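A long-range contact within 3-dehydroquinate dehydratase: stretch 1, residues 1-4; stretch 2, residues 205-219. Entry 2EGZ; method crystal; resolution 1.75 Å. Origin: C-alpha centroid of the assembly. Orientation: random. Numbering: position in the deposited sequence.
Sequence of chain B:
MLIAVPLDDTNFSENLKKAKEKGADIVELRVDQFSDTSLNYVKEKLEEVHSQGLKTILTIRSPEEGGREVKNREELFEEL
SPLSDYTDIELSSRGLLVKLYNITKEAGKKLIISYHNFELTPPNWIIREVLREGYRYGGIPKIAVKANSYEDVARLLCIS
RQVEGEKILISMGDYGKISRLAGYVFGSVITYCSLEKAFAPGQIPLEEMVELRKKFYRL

Stretch 1 (1-4) MLIA
Stretch 2 205-219: PLEEMVELRKKFYRL

The two ends of the chain meet here in a largely apolar strand-on-helix packing, reinforced by one hydrogen bond from an arginine and a long salt bridge between the termini. Strand 2-4 runs almost antiparallel to helix 206-217, at 173° between their N-to-C directions, with the axes 9.7 Å apart at closest approach. The register sets the CA of Met 1 7.1 Å from that of Leu 219, and the CA of Ile 3 7.7 Å from that of Leu 206. The helix has regular i to i+4 hydrogen bonds, such as Arg 213 N to Met 209 O at 2.8 Å.

Extended backbone (phi/psi -89/146, -109/126 and -119/149 for Leu 2, Ile 3 and Ala 4) alternates the side chains, so Ile 3 points toward the helix while Leu 2 and Ala 4 point away. Ile 3 (chi1 m, chi2 t) suits this buried place because its branched side chain offers two methyls: Ile 3 CG2 lies 3.5 Å from Leu 206 CD1, and Ile 3 CD1 lies 3.7 Å from Met 209 CG and 3.8 Å from Val 210 CG2. Leu 206 (t, p) and Met 209 (t, p, p) suit their places as apolar side chains packing on these methyls.

One helical turn beyond Met 209, Arg 213 (t, t, p, chi4 -176°) also points toward the strand. Arg 213 NH1 donates to Met 1 O at 2.9 Å, with an N-H...O angle of 162°, satisfying a main-chain carbonyl. The carbonyl lies near the guanidinium plane, whereas Ile 3 CG1 covers one face, 3.7 Å from Arg 213 NH1.

Met 1 (chi1 73°, chi2 -101°, chi3 -111°) leaves sideways, yet its flexible thioether brings Met 1 SD to 3.9 Å from Arg 213 CG and 3.8 Å from Tyr 217 CE2, obliquely to the ring. Met 1 N forms the salt bridge with Leu 219 OXT at 4.0 Å.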

ATOM      1  N   MET B   1     -27.950  -3.491 -11.628  1.00 21.00           N
ATOM      2  CA  MET B   1     -26.656  -3.900 -11.023  1.00 20.47           C
ATOM      3  C   MET B   1     -26.760  -5.281 -10.398  1.00 17.69           C
ATOM      4  O   MET B   1     -27.841  -5.724 -10.008  1.00 17.16           O
ATOM      5  CB  MET B   1     -26.238  -2.925  -9.926  1.00 22.15           C
ATOM      6  CG  MET B   1     -27.067  -3.073  -8.672  1.00 24.38           C
ATOM      7  SD  MET B   1     -28.335  -1.828  -8.532  1.00 26.39           S
ATOM      8  CE  MET B   1     -27.651  -0.911  -7.131  1.00 24.83           C
ATOM      9  N   LEU B   2     -25.618  -5.942 -10.284  1.00 14.92           N
ATOM     10  CA  LEU B   2     -25.553  -7.265  -9.686  1.00 12.76           C
ATOM     11  C   LEU B   2     -25.352  -7.096  -8.187  1.00 13.23           C
ATOM     12  O   LEU B   2     -24.689  -6.159  -7.750  1.00 13.02           O
ATOM     13  CB  LEU B   2     -24.385  -8.047 -10.286  1.00 13.13           C
ATOM     14  CG  LEU B   2     -24.485  -8.272 -11.800  1.00 16.03           C
ATOM     15  CD1 LEU B   2     -23.260  -9.043 -12.280  1.00 15.90           C
ATOM     16  CD2 LEU B   2     -25.762  -9.029 -12.132  1.00 17.23           C
ATOM     17  N   ILE B   3     -25.928  -8.005  -7.406  1.00 13.03           N
ATOM     18  CA  ILE B   3     -25.806  -7.949  -5.954  1.00 13.17           C
ATOM     19  C   ILE B   3     -24.918  -9.075  -5.456  1.00 13.26           C
ATOM     20  O   ILE B   3     -25.165 -10.251  -5.746  1.00 14.50           O
ATOM     21  CB  ILE B   3     -27.173  -8.078  -5.270  1.00 12.06           C
ATOM     22  CG1 ILE B   3     -28.102  -6.965  -5.745  1.00 14.14           C
ATOM     23  CG2 ILE B   3     -27.000  -8.007  -3.757  1.00 12.29           C
ATOM     24  CD1 ILE B   3     -29.522  -7.097  -5.226  1.00 13.55           C
ATOM     25  N   ALA B   4     -23.888  -8.713  -4.699  1.00 11.78           N
ATOM     26  CA  ALA B   4     -22.959  -9.699  -4.166  1.00 12.28           C
ATOM     27  C   ALA B   4     -22.938  -9.689  -2.648  1.00 12.27           C
ATOM     28  O   ALA B   4     -23.152  -8.655  -2.020  1.00 12.16           O
ATOM     29  CB  ALA B   4     -21.557  -9.431  -4.691  1.00 11.11           C
ATOM     30  N   PRO B 205     -28.815  -5.147   4.097  1.00 15.41           N
ATOM     31  CA  PRO B 205     -29.140  -6.571   3.960  1.00 17.14           C
ATOM     32  C   PRO B 205     -29.545  -6.947   2.535  1.00 16.93           C
ATOM     33  O   PRO B 205     -30.210  -6.179   1.841  1.00 17.03           O
ATOM     34  CB  PRO B 205     -30.287  -6.763   4.951  1.00 16.17           C
ATOM     35  CG  PRO B 205     -29.975  -5.744   6.020  1.00 16.68           C
ATOM     36  CD  PRO B 205     -29.592  -4.537   5.191  1.00 17.18           C
ATOM     37  N   LEU B 206     -29.140  -8.138   2.114  1.00 17.03           N
ATOM     38  CA  LEU B 206     -29.444  -8.640   0.781  1.00 17.43           C
ATOM     39  C   LEU B 206     -30.915  -8.502   0.396  1.00 17.14           C
ATOM     40  O   LEU B 206     -31.236  -8.012  -0.687  1.00 16.67           O
ATOM     41  CB  LEU B 206     -29.020 -10.107   0.682  1.00 16.65           C
ATOM     42  CG  LEU B 206     -29.445 -10.901  -0.554  1.00 19.81           C
ATOM     43  CD1 LEU B 206     -28.956 -10.220  -1.828  1.00 18.27           C
ATOM     44  CD2 LEU B 206     -28.874 -12.304  -0.454  1.00 21.49           C
ATOM     45  N   GLU B 207     -31.813  -8.935   1.276  1.00 17.73           N
ATOM     46  CA  GLU B 207     -33.240  -8.860   0.987  1.00 17.79           C
ATOM     47  C   GLU B 207     -33.700  -7.442   0.692  1.00 16.56           C
ATOM     48  O   GLU B 207     -34.502  -7.222  -0.213  1.00 14.53           O
ATOM     49  CB  GLU B 207     -34.059  -9.422   2.152  1.00 21.39           C
ATOM     50  CG  GLU B 207     -33.882 -10.912   2.374  1.00 27.97           C
ATOM     51  CD  GLU B 207     -34.821 -11.453   3.436  1.00 30.72           C
ATOM     52  OE1 GLU B 207     -34.783 -10.952   4.579  1.00 33.22           O
ATOM     53  OE2 GLU B 207     -35.597 -12.382   3.125  1.00 33.08           O
ATOM     54  N   GLU B 208     -33.198  -6.483   1.459  1.00 16.43           N
ATOM     55  CA  GLU B 208     -33.576  -5.091   1.264  1.00 18.16           C
ATOM     56  C   GLU B 208     -33.060  -4.535  -0.063  1.00 17.22           C
ATOM     57  O   GLU B 208     -33.785  -3.833  -0.768  1.00 15.70           O
ATOM     58  CB  GLU B 208     -33.069  -4.236   2.433  1.00 19.04           C
ATOM     59  CG  GLU B 208     -33.834  -4.475   3.733  1.00 23.28           C
ATOM     60  CD  GLU B 208     -33.285  -3.673   4.903  1.00 25.90           C
ATOM     61  OE1 GLU B 208     -32.983  -2.472   4.717  1.00 26.91           O
ATOM     62  OE2 GLU B 208     -33.165  -4.240   6.013  1.00 26.85           O
ATOM     63  N   MET B 209     -31.820  -4.857  -0.417  1.00 16.00           N
ATOM     64  CA  MET B 209     -31.257  -4.353  -1.671  1.00 13.65           C
ATOM     65  C   MET B 209     -32.002  -4.914  -2.881  1.00 13.94           C
ATOM     66  O   MET B 209     -32.140  -4.243  -3.902  1.00 12.44           O
ATOM     67  CB  MET B 209     -29.773  -4.702  -1.773  1.00 13.10           C
ATOM     68  CG  MET B 209     -29.092  -4.127  -3.006  1.00 14.24           C
ATOM     69  SD  MET B 209     -29.153  -2.307  -3.097  1.00 10.13           S
ATOM     70  CE  MET B 209     -27.739  -1.916  -2.099  1.00 15.55           C
ATOM     71  N   VAL B 210     -32.478  -6.149  -2.769  1.00 13.64           N
ATOM     72  CA  VAL B 210     -33.211  -6.758  -3.872  1.00 13.89           C
ATOM     73  C   VAL B 210     -34.476  -5.953  -4.159  1.00 14.44           C
ATOM     74  O   VAL B 210     -34.794  -5.653  -5.312  1.00 13.66           O
ATOM     75  CB  VAL B 210     -33.589  -8.215  -3.538  1.00 13.31           C
ATOM     76  CG1 VAL B 210     -34.595  -8.744  -4.547  1.00 15.11           C
ATOM     77  CG2 VAL B 210     -32.332  -9.079  -3.550  1.00 14.31           C
ATOM     78  N   GLU B 211     -35.194  -5.595  -3.103  1.00 15.05           N
ATOM     79  CA  GLU B 211     -36.417  -4.830  -3.265  1.00 16.73           C
ATOM     80  C   GLU B 211     -36.127  -3.402  -3.728  1.00 14.80           C
ATOM     81  O   GLU B 211     -36.906  -2.827  -4.487  1.00 13.53           O
ATOM     82  CB  GLU B 211     -37.204  -4.807  -1.957  1.00 20.65           C
ATOM     83  CG  GLU B 211     -38.645  -4.355  -2.133  1.00 29.23           C
ATOM     84  CD  GLU B 211     -39.382  -5.175  -3.182  1.00 33.82           C
ATOM     85  OE1 GLU B 211     -39.438  -6.418  -3.040  1.00 36.83           O
ATOM     86  OE2 GLU B 211     -39.905  -4.577  -4.149  1.00 37.46           O
ATOM     87  N   LEU B 212     -35.011  -2.834  -3.272  1.00 13.96           N
ATOM     88  CA  LEU B 212     -34.644  -1.470  -3.665  1.00 13.14           C
ATOM     89  C   LEU B 212     -34.259  -1.419  -5.136  1.00 12.65           C
ATOM     90  O   LEU B 212     -34.598  -0.469  -5.844  1.00 10.88           O
ATOM     91  CB  LEU B 212     -33.477  -0.957  -2.812  1.00 13.86           C
ATOM     92  CG  LEU B 212     -33.756  -0.762  -1.317  1.00 13.88           C
ATOM     93  CD1 LEU B 212     -32.464  -0.447  -0.583  1.00 14.29           C
ATOM     94  CD2 LEU B 212     -34.764   0.363  -1.129  1.00 15.95           C
ATOM     95  N   ARG B 213     -33.548  -2.444  -5.597  1.00 10.58           N
ATOM     96  CA  ARG B 213     -33.133  -2.501  -6.994  1.00 10.89           C
ATOM     97  C   ARG B 213     -34.362  -2.578  -7.898  1.00  9.93           C
ATOM     98  O   ARG B 213     -34.398  -1.977  -8.971  1.00 10.00           O
ATOM     99  CB  ARG B 213     -32.227  -3.716  -7.245  1.00 10.16           C
ATOM    100  CG  ARG B 213     -31.722  -3.804  -8.689  1.00 12.81           C
ATOM    101  CD  ARG B 213     -30.844  -5.035  -8.917  1.00 12.89           C
ATOM    102  NE  ARG B 213     -31.544  -6.264  -8.546  1.00 13.22           N
ATOM    103  CZ  ARG B 213     -30.997  -7.473  -8.569  1.00 14.12           C
ATOM    104  NH1 ARG B 213     -29.732  -7.629  -8.952  1.00 13.13           N
ATOM    105  NH2 ARG B 213     -31.709  -8.526  -8.187  1.00 12.68           N
ATOM    106  N   LYS B 214     -35.372  -3.315  -7.453  1.00 10.65           N
ATOM    107  CA  LYS B 214     -36.598  -3.464  -8.228  1.00 13.12           C
ATOM    108  C   LYS B 214     -37.379  -2.154  -8.245  1.00 12.29           C
ATOM    109  O   LYS B 214     -37.839  -1.709  -9.292  1.00 11.14           O
ATOM    110  CB  LYS B 214     -37.456  -4.587  -7.633  1.00 16.14           C
ATOM    111  CG  LYS B 214     -38.796  -4.787  -8.320  1.00 19.56           C
ATOM    112  CD  LYS B 214     -39.573  -5.953  -7.713  1.00 23.35           C
ATOM    113  CE  LYS B 214     -38.865  -7.288  -7.955  1.00 28.07           C
ATOM    114  NZ  LYS B 214     -39.690  -8.474  -7.556  1.00 29.17           N
ATOM    115  N   LYS B 215     -37.500  -1.529  -7.078  1.00 12.97           N
ATOM    116  CA  LYS B 215     -38.234  -0.273  -6.947  1.00 13.93           C
ATOM    117  C   LYS B 215     -37.637   0.893  -7.729  1.00 14.05           C
ATOM    118  O   LYS B 215     -38.367   1.676  -8.336  1.00 14.97           O
ATOM    119  CB  LYS B 215     -38.336   0.122  -5.466  1.00 16.62           C
ATOM    120  CG  LYS B 215     -39.127   1.401  -5.220  1.00 20.84           C
ATOM    121  CD  LYS B 215     -39.048   1.863  -3.764  1.00 24.77           C
ATOM    122  CE  LYS B 215     -39.760   0.908  -2.809  1.00 27.53           C
ATOM    123  NZ  LYS B 215     -39.742   1.425  -1.402  1.00 29.59           N
ATOM    124  N   PHE B 216     -36.312   1.004  -7.725  1.00 13.51           N
ATOM    125  CA  PHE B 216     -35.646   2.114  -8.400  1.00 12.63           C
ATOM    126  C   PHE B 216     -35.176   1.906  -9.834  1.00 13.09           C
ATOM    127  O   PHE B 216     -35.133   2.859 -10.618  1.00 12.03           O
ATOM    128  CB  PHE B 216     -34.464   2.578  -7.547  1.00 12.97           C
ATOM    129  CG  PHE B 216     -34.874   3.348  -6.329  1.00 12.32           C
ATOM    130  CD1 PHE B 216     -35.173   4.701  -6.420  1.00 12.53           C
ATOM    131  CD2 PHE B 216     -35.015   2.711  -5.100  1.00 12.56           C
ATOM    132  CE1 PHE B 216     -35.612   5.415  -5.304  1.00 12.81           C
ATOM    133  CE2 PHE B 216     -35.456   3.415  -3.978  1.00 13.10           C
ATOM    134  CZ  PHE B 216     -35.754   4.769  -4.081  1.00 12.22           C
ATOM    135  N   TYR B 217     -34.828   0.673 -10.189  1.00 12.74           N
ATOM    136  CA  TYR B 217     -34.325   0.411 -11.530  1.00 12.89           C
ATOM    137  C   TYR B 217     -35.065  -0.696 -12.270  1.00 15.29           C
ATOM    138  O   TYR B 217     -34.707  -1.018 -13.399  1.00 13.67           O
ATOM    139  CB  TYR B 217     -32.838   0.040 -11.464  1.00 13.23           C
ATOM    140  CG  TYR B 217     -31.986   0.995 -10.655  1.00 12.80           C
ATOM    141  CD1 TYR B 217     -31.953   2.357 -10.956  1.00 12.39           C
ATOM    142  CD2 TYR B 217     -31.193   0.532  -9.601  1.00 13.72           C
ATOM    143  CE1 TYR B 217     -31.147   3.239 -10.228  1.00 12.25           C
ATOM    144  CE2 TYR B 217     -30.386   1.403  -8.869  1.00 10.88           C
ATOM    145  CZ  TYR B 217     -30.367   2.753  -9.189  1.00 12.61           C
ATOM    146  OH  TYR B 217     -29.562   3.617  -8.476  1.00 10.73           O
ATOM    147  N   ARG B 218     -36.095  -1.268 -11.648  1.00 16.84           N
ATOM    148  CA  ARG B 218     -36.830  -2.367 -12.269  1.00 21.56           C
ATOM    149  C   ARG B 218     -35.804  -3.425 -12.650  1.00 22.99           C
ATOM    150  O   ARG B 218     -35.938  -4.116 -13.661  1.00 23.86           O
ATOM    151  CB  ARG B 218     -37.613  -1.889 -13.502  1.00 23.13           C
ATOM    152  CG  ARG B 218     -38.998  -1.378 -13.150  1.00 29.78           C
ATOM    153  CD  ARG B 218     -39.819  -0.972 -14.370  1.00 33.47           C
ATOM    154  NE  ARG B 218     -39.267   0.200 -15.044  1.00 35.75           N
ATOM    155  CZ  ARG B 218     -39.988   1.058 -15.755  1.00 36.82           C
ATOM    156  NH1 ARG B 218     -41.297   0.877 -15.886  1.00 38.36           N
ATOM    157  NH2 ARG B 218     -39.403   2.098 -16.335  1.00 37.50           N
ATOM    158  N   LEU B 219     -34.780  -3.509 -11.802  1.00 25.69           N
ATOM    159  CA  LEU B 219     -33.646  -4.426 -11.907  1.00 28.58           C
ATOM    160  C   LEU B 219     -32.544  -4.082 -12.898  1.00 30.90           C
ATOM    161  O   LEU B 219     -32.708  -3.136 -13.696  1.00 32.75           O
ATOM    162  CB  LEU B 219     -34.127  -5.852 -12.160  1.00 29.53           C
ATOM    163  CG  LEU B 219     -34.194  -6.620 -10.845  1.00 26.74           C
ATOM    164  CD1 LEU B 219     -35.155  -5.896  -9.926  1.00 26.05           C
ATOM    165  CD2 LEU B 219     -34.628  -8.056 -11.072  1.00 30.58           C
ATOM    166  OXT LEU B 219     -31.511  -4.782 -12.848  1.00 34.99           O
TER